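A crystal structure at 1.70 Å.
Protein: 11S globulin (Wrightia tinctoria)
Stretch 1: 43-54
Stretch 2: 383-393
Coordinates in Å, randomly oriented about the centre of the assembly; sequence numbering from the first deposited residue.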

ATOM      1  N   GLU B  43      20.989 -26.004  -2.667  1.00 20.71           N
ATOM      2  CA  GLU B  43      20.758 -26.076  -4.100  1.00 22.07           C
ATOM      3  C   GLU B  43      21.366 -24.914  -4.937  1.00 23.04           C
ATOM      4  O   GLU B  43      21.443 -24.993  -6.187  1.00 24.31           O
ATOM      5  CB  GLU B  43      19.297 -26.330  -4.354  1.00 28.79           C
ATOM      6  CG  GLU B  43      18.285 -25.333  -3.830  1.00 29.01           C
ATOM      7  CD  GLU B  43      17.831 -25.426  -2.356  1.00 28.70           C
ATOM      8  OE1 GLU B  43      18.472 -26.016  -1.424  1.00 24.70           O
ATOM      9  OE2 GLU B  43      16.798 -24.758  -2.049  1.00 26.50           O
ATOM     10  N   CYS B  44      21.758 -23.826  -4.262  1.00 21.45           N
ATOM     11  CA  CYS B  44      22.423 -22.707  -4.877  1.00 18.73           C
ATOM     12  C   CYS B  44      23.893 -22.584  -4.392  1.00 20.50           C
ATOM     13  O   CYS B  44      24.571 -21.560  -4.590  1.00 21.36           O
ATOM     14  CB  CYS B  44      21.696 -21.405  -4.556  1.00 19.91           C
ATOM     15  SG  CYS B  44      20.244 -21.164  -5.648  1.00 22.57           S
ATOM     16  N   ASP B  45      24.412 -23.680  -3.862  1.00 20.94           N
ATOM     17  CA  ASP B  45      25.835 -23.680  -3.453  1.00 23.24           C
ATOM     18  C   ASP B  45      26.562 -24.307  -4.631  1.00 27.40           C
ATOM     19  O   ASP B  45      26.809 -25.510  -4.665  1.00 27.20           O
ATOM     20  CB  ASP B  45      25.999 -24.477  -2.204  1.00 23.36           C
ATOM     21  CG  ASP B  45      27.457 -24.525  -1.738  1.00 27.39           C
ATOM     22  OD1 ASP B  45      28.269 -23.730  -2.232  1.00 28.93           O
ATOM     23  OD2 ASP B  45      27.766 -25.358  -0.894  1.00 25.08           O
ATOM     24  N   LEU B  46      26.833 -23.480  -5.620  1.00 23.82           N
ATOM     25  CA  LEU B  46      27.427 -23.943  -6.847  1.00 26.25           C
ATOM     26  C   LEU B  46      28.932 -23.627  -6.855  1.00 30.20           C
ATOM     27  O   LEU B  46      29.400 -22.463  -6.597  1.00 27.49           O
ATOM     28  CB  LEU B  46      26.779 -23.269  -8.071  1.00 25.25           C
ATOM     29  CG  LEU B  46      25.234 -23.198  -8.067  1.00 27.02           C
ATOM     30  CD1 LEU B  46      24.737 -22.440  -9.301  1.00 25.70           C
ATOM     31  CD2 LEU B  46      24.684 -24.594  -7.997  1.00 28.45           C
ATOM     32  N   GLN B  47      29.685 -24.652  -7.202  1.00 33.05           N
ATOM     33  CA  GLN B  47      31.153 -24.557  -7.255  1.00 37.04           C
ATOM     34  C   GLN B  47      31.570 -24.100  -8.638  1.00 33.05           C
ATOM     35  O   GLN B  47      32.606 -23.473  -8.789  1.00 34.08           O
ATOM     36  CB  GLN B  47      31.788 -25.917  -6.906  1.00 44.57           C
ATOM     37  CG  GLN B  47      31.450 -26.414  -5.494  1.00 51.70           C
ATOM     38  CD  GLN B  47      29.990 -26.907  -5.313  1.00 57.44           C
ATOM     39  OE1 GLN B  47      29.337 -27.415  -6.251  1.00 60.76           O
ATOM     40  NE2 GLN B  47      29.476 -26.747  -4.096  1.00 59.56           N
ATOM     41  N   ARG B  48      30.744 -24.391  -9.646  1.00 31.27           N
ATOM     42  CA  ARG B  48      30.962 -23.936 -10.989  1.00 34.53           C
ATOM     43  C   ARG B  48      29.645 -23.504 -11.645  1.00 28.72           C
ATOM     44  O   ARG B  48      28.593 -24.036 -11.320  1.00 30.82           O
ATOM     45  CB  ARG B  48      31.669 -25.028 -11.824  1.00 42.63           C
ATOM     46  CG  ARG B  48      30.799 -25.991 -12.639  1.00 54.51           C
ATOM     47  CD  ARG B  48      31.659 -27.021 -13.404  1.00 62.96           C
ATOM     48  NE  ARG B  48      32.681 -26.381 -14.240  1.00 67.75           N
ATOM     49  CZ  ARG B  48      33.538 -27.024 -15.035  1.00 78.91           C
ATOM     50  NH1 ARG B  48      33.506 -28.350 -15.152  1.00 81.58           N
ATOM     51  NH2 ARG B  48      34.430 -26.329 -15.746  1.00 83.45           N
ATOM     52  N   VAL B  49      29.726 -22.521 -12.535  1.00 26.25           N
ATOM     53  CA  VAL B  49      28.659 -22.166 -13.437  1.00 28.78           C
ATOM     54  C   VAL B  49      29.294 -22.128 -14.836  1.00 32.09           C
ATOM     55  O   VAL B  49      30.516 -22.086 -14.962  1.00 30.37           O
ATOM     56  CB  VAL B  49      27.931 -20.873 -12.983  1.00 33.84           C
ATOM     57  CG1 VAL B  49      27.586 -20.964 -11.496  1.00 37.89           C
ATOM     58  CG2 VAL B  49      28.737 -19.644 -13.266  1.00 33.03           C
ATOM     59  N   ASN B  50      28.506 -22.320 -15.865  1.00 27.53           N
ATOM     60  CA  ASN B  50      29.026 -22.352 -17.224  1.00 32.56           C
ATOM     61  C   ASN B  50      27.972 -21.694 -18.050  1.00 26.36           C
ATOM     62  O   ASN B  50      26.812 -21.831 -17.741  1.00 26.06           O
ATOM     63  CB  ASN B  50      29.230 -23.804 -17.756  1.00 36.04           C
ATOM     64  CG  ASN B  50      30.205 -24.605 -16.917  1.00 45.12           C
ATOM     65  OD1 ASN B  50      29.806 -25.508 -16.178  1.00 56.95           O
ATOM     66  ND2 ASN B  50      31.484 -24.264 -16.998  1.00 45.67           N
ATOM     67  N   PRO B  51      28.359 -21.032 -19.127  1.00 29.33           N
ATOM     68  CA  PRO B  51      27.401 -20.681 -20.167  1.00 29.08           C
ATOM     69  C   PRO B  51      26.809 -21.961 -20.703  1.00 28.35           C
ATOM     70  O   PRO B  51      27.492 -23.042 -20.720  1.00 25.75           O
ATOM     71  CB  PRO B  51      28.257 -19.971 -21.241  1.00 27.34           C
ATOM     72  CG  PRO B  51      29.566 -19.697 -20.612  1.00 30.78           C
ATOM     73  CD  PRO B  51      29.742 -20.685 -19.529  1.00 30.76           C
ATOM     74  N   LEU B  52      25.530 -21.887 -21.062  1.00 23.50           N
ATOM     75  CA  LEU B  52      24.754 -23.082 -21.376  1.00 24.90           C
ATOM     76  C   LEU B  52      24.133 -22.875 -22.722  1.00 22.88           C
ATOM     77  O   LEU B  52      23.738 -21.751 -23.062  1.00 24.15           O
ATOM     78  CB  LEU B  52      23.583 -23.289 -20.353  1.00 25.32           C
ATOM     79  CG  LEU B  52      23.970 -23.413 -18.895  1.00 27.91           C
ATOM     80  CD1 LEU B  52      22.755 -23.623 -18.014  1.00 30.14           C
ATOM     81  CD2 LEU B  52      24.922 -24.605 -18.805  1.00 34.64           C
ATOM     82  N   GLU B  53      23.959 -23.966 -23.476  1.00 22.28           N
ATOM     83  CA  GLU B  53      23.207 -23.956 -24.724  1.00 26.54           C
ATOM     84  C   GLU B  53      21.985 -24.845 -24.576  1.00 21.90           C
ATOM     85  O   GLU B  53      21.957 -25.647 -23.658  1.00 23.93           O
ATOM     86  CB  GLU B  53      24.154 -24.354 -25.873  1.00 32.93           C
ATOM     87  CG  GLU B  53      24.887 -23.127 -26.379  1.00 36.56           C
ATOM     88  CD  GLU B  53      25.877 -23.395 -27.449  1.00 50.94           C
ATOM     89  OE1 GLU B  53      26.319 -24.576 -27.571  1.00 57.37           O
ATOM     90  OE2 GLU B  53      26.195 -22.408 -28.172  1.00 57.35           O
ATOM     91  N   PRO B  54      20.974 -24.683 -25.455  1.00 22.19           N
ATOM     92  CA  PRO B  54      19.811 -25.509 -25.367  1.00 23.28           C
ATOM     93  C   PRO B  54      20.131 -27.005 -25.512  1.00 26.26           C
ATOM     94  O   PRO B  54      21.173 -27.365 -26.075  1.00 25.44           O
ATOM     95  CB  PRO B  54      18.938 -25.047 -26.509  1.00 25.79           C
ATOM     96  CG  PRO B  54      19.456 -23.738 -26.950  1.00 25.11           C
ATOM     97  CD  PRO B  54      20.845 -23.610 -26.454  1.00 23.20           C
TER
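Stretch 2, residues 383-393: GQLFIIPQNYV

Stretch 2 lies along stretch 1 in the opposite direction. E53 is level with Q384, L52 with L385 and P51 with F386, and V49 and C44 follow alongside I387 and P389. The two segments are more than three hundred residues apart in sequence, so this is a long-range contact within one chain. Residues 385 to 388 form a strand; P389 to Y392 then make a type II turn, closed by a hydrogen bond from Y392 N to P389 O (3.0 Å). Stretch 1 is extended through much of its second half but meets the strand in a single antiparallel bridge.

That bridge is where the two backbones join directly. L52 and L385 form a hydrogen-bonded pair with their CA atoms 5.2 Å apart: L52 N donates to L385 O at 2.8 Å, and L385 N donates to L52 O at 3.1 Å, the second bond being nearly straight. Beside it, P51 approaches the same carbonyl, its CA 3.3 Å from L385 O in a CA-H...O contact. Proline has no amide hydrogen to offer a neighbouring strand, but its CA-H can still face a carbonyl, and the extended angles of P51 suit the path of the chain here.

Beyond P51 the backbones separate, and the CA atoms of V49 and I387 are 7.2 Å apart. A water bridges the opening: it donates to N50 O at 2.6 Å and accepts from I387 N at 2.9 Å, so two backbone groups too far apart to pair directly are both satisfied. I387 O, by contrast, is buried without a partner; the nearest atom of V49 to it is the methyl CG2, at 4.0 Å, which can fill space but cannot hydrogen-bond.

Apolar packing takes over towards the turn. L46 points toward stretch 2 and sets its CD1 4.0 Å from P389 CG, a branched aliphatic side chain against a compact ring that likewise points toward its partner. Such surfaces lose nothing by being shut off from water. At the other end of the contact, P51 CB lies 3.5 Å from Q384 OE1, while the exposed E53 reaches along the border with its OE2 4.0 Å from Q384 CG; in both pairs the polar end of a long side chain lies against carbon of its neighbour, so these are packing contacts, and the length and flexibility of glutamine and glutamate let their ends reach across at this more open edge of the contact. G383, with phi near 88°, adopts a conformation in which a CB would be jammed against the preceding carbonyl oxygen, which by itself calls for glycine.

The last anchor is Y392, whose area covered by the other stretch is the largest in stretch 2. Its side chain points toward stretch 1 and carries OH into a polar pocket of backbone, 3.0 Å from C44 O, 3.0 Å from L46 N and 3.1 Å from L46 O. Tyrosine suits this place because a long, flat ring can cross a buried interior and still deliver a hydroxyl to main-chain polar atoms.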

ATOM      1  N   GLY B 383      24.273 -16.577 -28.468  1.00 21.20           N
ATOM      2  CA  GLY B 383      23.418 -17.738 -28.309  1.00 21.26           C
ATOM      3  C   GLY B 383      23.521 -18.452 -26.996  1.00 21.92           C
ATOM      4  O   GLY B 383      22.733 -19.345 -26.753  1.00 23.41           O
ATOM      5  N   GLN B 384      24.448 -18.080 -26.123  1.00 18.63           N
ATOM      6  CA  GLN B 384      24.597 -18.679 -24.850  1.00 20.49           C
ATOM      7  C   GLN B 384      23.758 -17.933 -23.778  1.00 21.09           C
ATOM      8  O   GLN B 384      23.641 -16.715 -23.835  1.00 18.29           O
ATOM      9  CB  GLN B 384      26.048 -18.774 -24.400  1.00 24.58           C
ATOM     10  CG  GLN B 384      26.932 -19.628 -25.343  1.00 24.20           C
ATOM     11  CD  GLN B 384      28.367 -19.698 -24.872  1.00 27.41           C
ATOM     12  OE1 GLN B 384      28.906 -18.709 -24.439  1.00 26.71           O
ATOM     13  NE2 GLN B 384      28.954 -20.903 -24.855  1.00 31.46           N
ATOM     14  N   LEU B 385      23.279 -18.727 -22.819  1.00 19.31           N
ATOM     15  CA  LEU B 385      22.684 -18.281 -21.575  1.00 19.94           C
ATOM     16  C   LEU B 385      23.657 -18.447 -20.417  1.00 19.98           C
ATOM     17  O   LEU B 385      24.355 -19.464 -20.335  1.00 21.98           O
ATOM     18  CB  LEU B 385      21.454 -19.148 -21.303  1.00 21.07           C
ATOM     19  CG  LEU B 385      20.368 -18.655 -20.328  1.00 21.13           C
ATOM     20  CD1 LEU B 385      19.517 -17.581 -21.012  1.00 22.95           C
ATOM     21  CD2 LEU B 385      19.495 -19.800 -19.800  1.00 23.07           C
ATOM     22  N   PHE B 386      23.661 -17.522 -19.456  1.00 19.23           N
ATOM     23  CA  PHE B 386      24.463 -17.697 -18.206  1.00 20.80           C
ATOM     24  C   PHE B 386      23.745 -17.162 -16.987  1.00 20.87           C
ATOM     25  O   PHE B 386      23.020 -16.108 -17.085  1.00 21.31           O
ATOM     26  CB  PHE B 386      25.936 -17.182 -18.261  1.00 21.07           C
ATOM     27  CG  PHE B 386      26.131 -15.744 -18.592  1.00 20.75           C
ATOM     28  CD1 PHE B 386      26.245 -14.804 -17.578  1.00 22.49           C
ATOM     29  CD2 PHE B 386      26.286 -15.303 -19.894  1.00 23.75           C
ATOM     30  CE1 PHE B 386      26.464 -13.475 -17.835  1.00 22.81           C
ATOM     31  CE2 PHE B 386      26.473 -13.967 -20.166  1.00 23.67           C
ATOM     32  CZ  PHE B 386      26.616 -13.042 -19.120  1.00 24.50           C
ATOM     33  N   ILE B 387      23.856 -17.936 -15.910  1.00 20.67           N
ATOM     34  CA  ILE B 387      23.160 -17.656 -14.649  1.00 20.78           C
ATOM     35  C   ILE B 387      24.197 -17.216 -13.628  1.00 20.07           C
ATOM     36  O   ILE B 387      25.190 -17.872 -13.462  1.00 19.47           O
ATOM     37  CB  ILE B 387      22.374 -18.892 -14.135  1.00 22.57           C
ATOM     38  CG1 ILE B 387      21.089 -19.139 -14.913  1.00 24.40           C
ATOM     39  CG2 ILE B 387      21.885 -18.667 -12.715  1.00 24.39           C
ATOM     40  CD1 ILE B 387      21.172 -19.093 -16.345  1.00 27.95           C
ATOM     41  N   ILE B 388      23.992 -16.063 -12.998  1.00 18.07           N
ATOM     42  CA  ILE B 388      24.772 -15.592 -11.891  1.00 19.15           C
ATOM     43  C   ILE B 388      23.850 -15.527 -10.656  1.00 19.61           C
ATOM     44  O   ILE B 388      22.997 -14.620 -10.604  1.00 21.18           O
ATOM     45  CB  ILE B 388      25.434 -14.260 -12.123  1.00 20.52           C
ATOM     46  CG1 ILE B 388      26.367 -14.353 -13.324  1.00 22.84           C
ATOM     47  CG2 ILE B 388      26.301 -13.923 -10.941  1.00 20.46           C
ATOM     48  CD1 ILE B 388      26.657 -13.077 -13.962  1.00 24.05           C
ATOM     49  N   PRO B 389      23.987 -16.459  -9.737  1.00 20.41           N
ATOM     50  CA  PRO B 389      23.131 -16.371  -8.495  1.00 19.08           C
ATOM     51  C   PRO B 389      23.396 -15.129  -7.673  1.00 19.49           C
ATOM     52  O   PRO B 389      24.488 -14.545  -7.701  1.00 18.20           O
ATOM     53  CB  PRO B 389      23.525 -17.620  -7.675  1.00 20.92           C
ATOM     54  CG  PRO B 389      24.148 -18.573  -8.723  1.00 21.67           C
ATOM     55  CD  PRO B 389      24.880 -17.635  -9.656  1.00 21.87           C
ATOM     56  N   GLN B 390      22.351 -14.700  -6.959  1.00 17.28           N
ATOM     57  CA  GLN B 390      22.415 -13.704  -5.899  1.00 16.05           C
ATOM     58  C   GLN B 390      23.705 -13.746  -5.093  1.00 17.55           C
ATOM     59  O   GLN B 390      24.148 -14.838  -4.712  1.00 18.62           O
ATOM     60  CB  GLN B 390      21.242 -13.942  -4.982  1.00 16.51           C
ATOM     61  CG  GLN B 390      21.206 -13.045  -3.758  1.00 16.29           C
ATOM     62  CD  GLN B 390      20.039 -13.361  -2.790  1.00 18.93           C
ATOM     63  OE1 GLN B 390      19.319 -14.354  -2.895  1.00 19.30           O
ATOM     64  NE2 GLN B 390      19.848 -12.456  -1.816  1.00 20.32           N
ATOM     65  N   ASN B 391      24.355 -12.596  -5.045  1.00 16.23           N
ATOM     66  CA  ASN B 391      25.499 -12.309  -4.233  1.00 17.62           C
ATOM     67  C   ASN B 391      26.797 -12.881  -4.819  1.00 16.84           C
ATOM     68  O   ASN B 391      27.847 -12.593  -4.246  1.00 16.43           O
ATOM     69  CB  ASN B 391      25.372 -12.782  -2.765  1.00 18.71           C
ATOM     70  CG  ASN B 391      24.439 -11.933  -1.929  1.00 20.60           C
ATOM     71  OD1 ASN B 391      23.946 -10.835  -2.348  1.00 22.20           O
ATOM     72  ND2 ASN B 391      24.191 -12.394  -0.718  1.00 20.60           N
ATOM     73  N   TYR B 392      26.752 -13.674  -5.908  1.00 15.36           N
ATOM     74  CA  TYR B 392      28.030 -14.089  -6.516  1.00 18.90           C
ATOM     75  C   TYR B 392      28.645 -12.848  -7.188  1.00 18.34           C
ATOM     76  O   TYR B 392      27.970 -12.077  -7.862  1.00 16.76           O
ATOM     77  CB  TYR B 392      27.808 -15.178  -7.584  1.00 16.93           C
ATOM     78  CG  TYR B 392      27.635 -16.572  -7.020  1.00 19.43           C
ATOM     79  CD1 TYR B 392      26.550 -16.919  -6.205  1.00 19.72           C
ATOM     80  CD2 TYR B 392      28.480 -17.609  -7.429  1.00 21.17           C
ATOM     81  CE1 TYR B 392      26.420 -18.207  -5.708  1.00 22.23           C
ATOM     82  CE2 TYR B 392      28.321 -18.886  -6.969  1.00 20.00           C
ATOM     83  CZ  TYR B 392      27.276 -19.202  -6.152  1.00 20.93           C
ATOM     84  OH  TYR B 392      27.129 -20.473  -5.724  1.00 24.33           O
ATOM     85  N   VAL B 393      29.969 -12.684  -7.051  1.00 17.94           N
ATOM     86  CA  VAL B 393      30.646 -11.548  -7.637  1.00 17.69           C
ATOM     87  C   VAL B 393      30.970 -11.848  -9.090  1.00 18.56           C
ATOM     88  O   VAL B 393      31.336 -12.983  -9.427  1.00 19.69           O
ATOM     89  CB  VAL B 393      31.890 -11.181  -6.843  1.00 19.59           C
ATOM     90  CG1 VAL B 393      32.663 -10.052  -7.492  1.00 19.23           C
ATOM     91  CG2 VAL B 393      31.447 -10.713  -5.478  1.00 20.89           C
TER
HETATM   92  O   HOH W   1      25.456 -20.322 -16.172  1.00 29.45           O